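Side-chain contact in cellulase (Bacillus sp. BG-CS10, PDB 5E09), which probably hydrolyses internal beta-1,4-glucosidic bonds of cellulose, with a family 5 glycoside hydrolase barrel followed by two carbohydrate-binding-type modules: residues H329-A334 / G338-A343. Residues are numbered along the deposited sequence; the frame is centred on the assembly and turned at random.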
ATOM      1  N   HIS A 329      -0.461  -1.722 -12.190  1.00 35.59           N
ATOM      2  CA  HIS A 329      -1.740  -2.408 -12.286  1.00 47.41           C
ATOM      3  C   HIS A 329      -1.674  -3.652 -13.162  1.00 49.45           C
ATOM      4  O   HIS A 329      -2.386  -4.623 -12.911  1.00 47.06           O
ATOM      5  CB  HIS A 329      -2.835  -1.498 -12.820  1.00 49.02           C
ATOM      6  CG  HIS A 329      -4.164  -2.180 -12.896  1.00 61.81           C
ATOM      7  ND1 HIS A 329      -4.699  -2.637 -14.080  1.00 68.41           N
ATOM      8  CD2 HIS A 329      -5.033  -2.539 -11.920  1.00 58.53           C
ATOM      9  CE1 HIS A 329      -5.863  -3.220 -13.836  1.00 73.31           C
ATOM     10  NE2 HIS A 329      -6.086  -3.173 -12.535  1.00 69.77           N
ATOM     11  N   ASN A 330      -0.840  -3.623 -14.197  1.00 38.38           N
ATOM     12  CA  ASN A 330      -0.643  -4.815 -15.008  1.00 46.27           C
ATOM     13  C   ASN A 330      -0.070  -5.935 -14.154  1.00 39.66           C
ATOM     14  O   ASN A 330      -0.449  -7.095 -14.310  1.00 45.56           O
ATOM     15  CB  ASN A 330       0.274  -4.536 -16.204  1.00 37.96           C
ATOM     16  CG  ASN A 330      -0.430  -3.780 -17.318  1.00 48.76           C
ATOM     17  OD1 ASN A 330      -1.614  -3.447 -17.215  1.00 51.32           O
ATOM     18  ND2 ASN A 330       0.301  -3.496 -18.387  1.00 45.56           N
HETATM   19  N   MSE A 331       0.840  -5.589 -13.246  1.00 41.49           N
HETATM   20  CA  MSE A 331       1.409  -6.600 -12.359  1.00 37.04           C
HETATM   21  C   MSE A 331       0.346  -7.168 -11.411  1.00 41.59           C
HETATM   22  O   MSE A 331       0.309  -8.382 -11.168  1.00 33.63           O
HETATM   23  CB  MSE A 331       2.586  -6.029 -11.561  1.00 39.86           C
HETATM   24  CG  MSE A 331       3.240  -7.049 -10.633  1.00 58.35           C
HETATM   25 SE   MSE A 331       3.796  -8.691 -11.561  0.73 50.72          SE
HETATM   26  CE  MSE A 331       5.705  -8.312 -11.714  1.00 47.69           C
ATOM     27  N   LEU A 332      -0.519  -6.302 -10.884  1.00 42.52           N
ATOM     28  CA  LEU A 332      -1.625  -6.777 -10.045  1.00 44.64           C
ATOM     29  C   LEU A 332      -2.546  -7.728 -10.820  1.00 45.40           C
ATOM     30  O   LEU A 332      -2.856  -8.839 -10.366  1.00 40.19           O
ATOM     31  CB  LEU A 332      -2.446  -5.602  -9.504  1.00 38.68           C
ATOM     32  CG  LEU A 332      -1.758  -4.518  -8.674  1.00 44.95           C
ATOM     33  CD1 LEU A 332      -2.786  -3.484  -8.240  1.00 40.03           C
ATOM     34  CD2 LEU A 332      -1.019  -5.102  -7.463  1.00 32.47           C
ATOM     35  N   LYS A 333      -2.975  -7.268 -11.992  1.00 45.13           N
ATOM     36  CA  LYS A 333      -3.884  -8.000 -12.868  1.00 42.24           C
ATOM     37  C   LYS A 333      -3.324  -9.369 -13.211  1.00 43.79           C
ATOM     38  O   LYS A 333      -4.026 -10.380 -13.128  1.00 46.93           O
ATOM     39  CB  LYS A 333      -4.138  -7.194 -14.142  1.00 47.21           C
ATOM     40  CG  LYS A 333      -5.351  -7.623 -14.947  1.00 53.15           C
ATOM     41  CD  LYS A 333      -5.626  -6.613 -16.055  1.00 63.41           C
ATOM     42  CE  LYS A 333      -7.023  -6.769 -16.631  1.00 84.51           C
ATOM     43  NZ  LYS A 333      -7.457  -5.541 -17.362  1.00 80.56           N
ATOM     44  N   ALA A 334      -2.049  -9.394 -13.588  1.00 37.54           N
ATOM     45  CA  ALA A 334      -1.360 -10.648 -13.870  1.00 40.25           C
ATOM     46  C   ALA A 334      -1.348 -11.547 -12.638  1.00 42.09           C
ATOM     47  O   ALA A 334      -1.580 -12.757 -12.731  1.00 47.11           O
ATOM     48  CB  ALA A 334       0.064 -10.381 -14.347  1.00 32.98           C
ATOM     49  N   GLY A 338      -1.914 -15.696 -11.763  1.00 38.54           N
ATOM     50  CA  GLY A 338      -0.754 -16.533 -11.534  1.00 31.83           C
ATOM     51  C   GLY A 338       0.525 -15.736 -11.446  1.00 37.34           C
ATOM     52  O   GLY A 338       0.524 -14.513 -11.574  1.00 41.26           O
ATOM     53  N   ARG A 339       1.628 -16.440 -11.232  1.00 40.06           N
ATOM     54  CA  ARG A 339       2.911 -15.794 -10.986  1.00 46.20           C
ATOM     55  C   ARG A 339       3.528 -15.179 -12.241  1.00 44.00           C
ATOM     56  O   ARG A 339       3.387 -15.715 -13.341  1.00 53.75           O
ATOM     57  CB  ARG A 339       3.889 -16.798 -10.367  1.00 34.97           C
ATOM     58  CG  ARG A 339       3.410 -17.366  -9.038  1.00 43.72           C
ATOM     59  CD  ARG A 339       4.575 -17.674  -8.108  1.00 45.44           C
ATOM     60  NE  ARG A 339       5.312 -16.468  -7.735  1.00 37.94           N
ATOM     61  CZ  ARG A 339       6.380 -16.465  -6.944  1.00 52.82           C
ATOM     62  NH1 ARG A 339       6.836 -17.607  -6.442  1.00 38.98           N
ATOM     63  NH2 ARG A 339       6.993 -15.323  -6.655  1.00 49.70           N
ATOM     64  N   SER A 340       4.201 -14.043 -12.059  1.00 42.61           N
ATOM     65  CA  SER A 340       4.981 -13.406 -13.115  1.00 42.04           C
ATOM     66  C   SER A 340       6.461 -13.567 -12.828  1.00 44.88           C
ATOM     67  O   SER A 340       6.877 -13.572 -11.668  1.00 50.09           O
ATOM     68  CB  SER A 340       4.646 -11.917 -13.240  1.00 35.35           C
ATOM     69  OG  SER A 340       3.308 -11.726 -13.650  1.00 39.68           O
ATOM     70  N   ALA A 341       7.256 -13.698 -13.882  1.00 52.02           N
ATOM     71  CA  ALA A 341       8.698 -13.671 -13.724  1.00 45.31           C
ATOM     72  C   ALA A 341       9.120 -12.254 -13.361  1.00 52.61           C
ATOM     73  O   ALA A 341       8.473 -11.275 -13.751  1.00 38.25           O
ATOM     74  CB  ALA A 341       9.397 -14.137 -14.989  1.00 42.09           C
ATOM     75  N   THR A 342      10.192 -12.148 -12.589  1.00 33.39           N
ATOM     76  CA  THR A 342      10.746 -10.852 -12.250  1.00 43.97           C
ATOM     77  C   THR A 342      12.244 -10.928 -12.503  1.00 39.30           C
ATOM     78  O   THR A 342      12.729 -11.909 -13.066  1.00 39.99           O
ATOM     79  CB  THR A 342      10.449 -10.455 -10.783  1.00 36.11           C
ATOM     80  OG1 THR A 342      11.066 -11.393  -9.893  1.00 45.38           O
ATOM     81  CG2 THR A 342       8.950 -10.443 -10.517  1.00 33.19           C
ATOM     82  N   ALA A 343      12.971  -9.895 -12.100  1.00 37.36           N
ATOM     83  CA  ALA A 343      14.426  -9.913 -12.167  1.00 36.87           C
ATOM     84  C   ALA A 343      14.995  -9.196 -10.947  1.00 43.67           C
ATOM     85  O   ALA A 343      14.259  -8.539 -10.213  1.00 38.86           O
ATOM     86  CB  ALA A 343      14.914  -9.271 -13.454  1.00 37.15           C
TER
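Met331, modelled as selenomethionine, extends CG away from the backbone N (chi1 -179°), beside the carbonyl carbon, and then bends at both following torsions, which swings SE and CE toward Ser340 and Thr342. Ser340 meets it with OG beside its own backbone N (chi1 -65°), presenting both CB and OG to the selenium: SE lies 3.7 Å from Ser340 OG and equally far from Ser340 CB. Beyond the selenium, the terminal methyl CE reaches Thr342 CG2 at 4.1 Å, the two side chains crossing at about a right angle. One helical turn on from Met331, Ala334 CB touches Ser340 OG at 3.6 Å; the hydroxyl oxygen therefore lies against the selenium of Met331 and the methyl of Ala334, while its hydrogen-bond partner is Ala423 N. At the C-terminal end of the helix, Gly338 N bonds to Ala334 O at 3.1 Å. Gly338 then leaves helical geometry with positive phi, and the extended chain turns back alongside the helix. The contact thus packs helix 326-337, which follows the last barrel strand 306-311 in the chain, against the extended segment that leads into strand 342-343 of the next, beta-sheet module. Leu290 and Glu294 of helix 286-302 also touch Met331, Glu294 accepts a bond from Ser340 N, and Trp425 of strand 425-432 touches both Met331 and Thr342, where strand 342-343 pairs with strand 359-364.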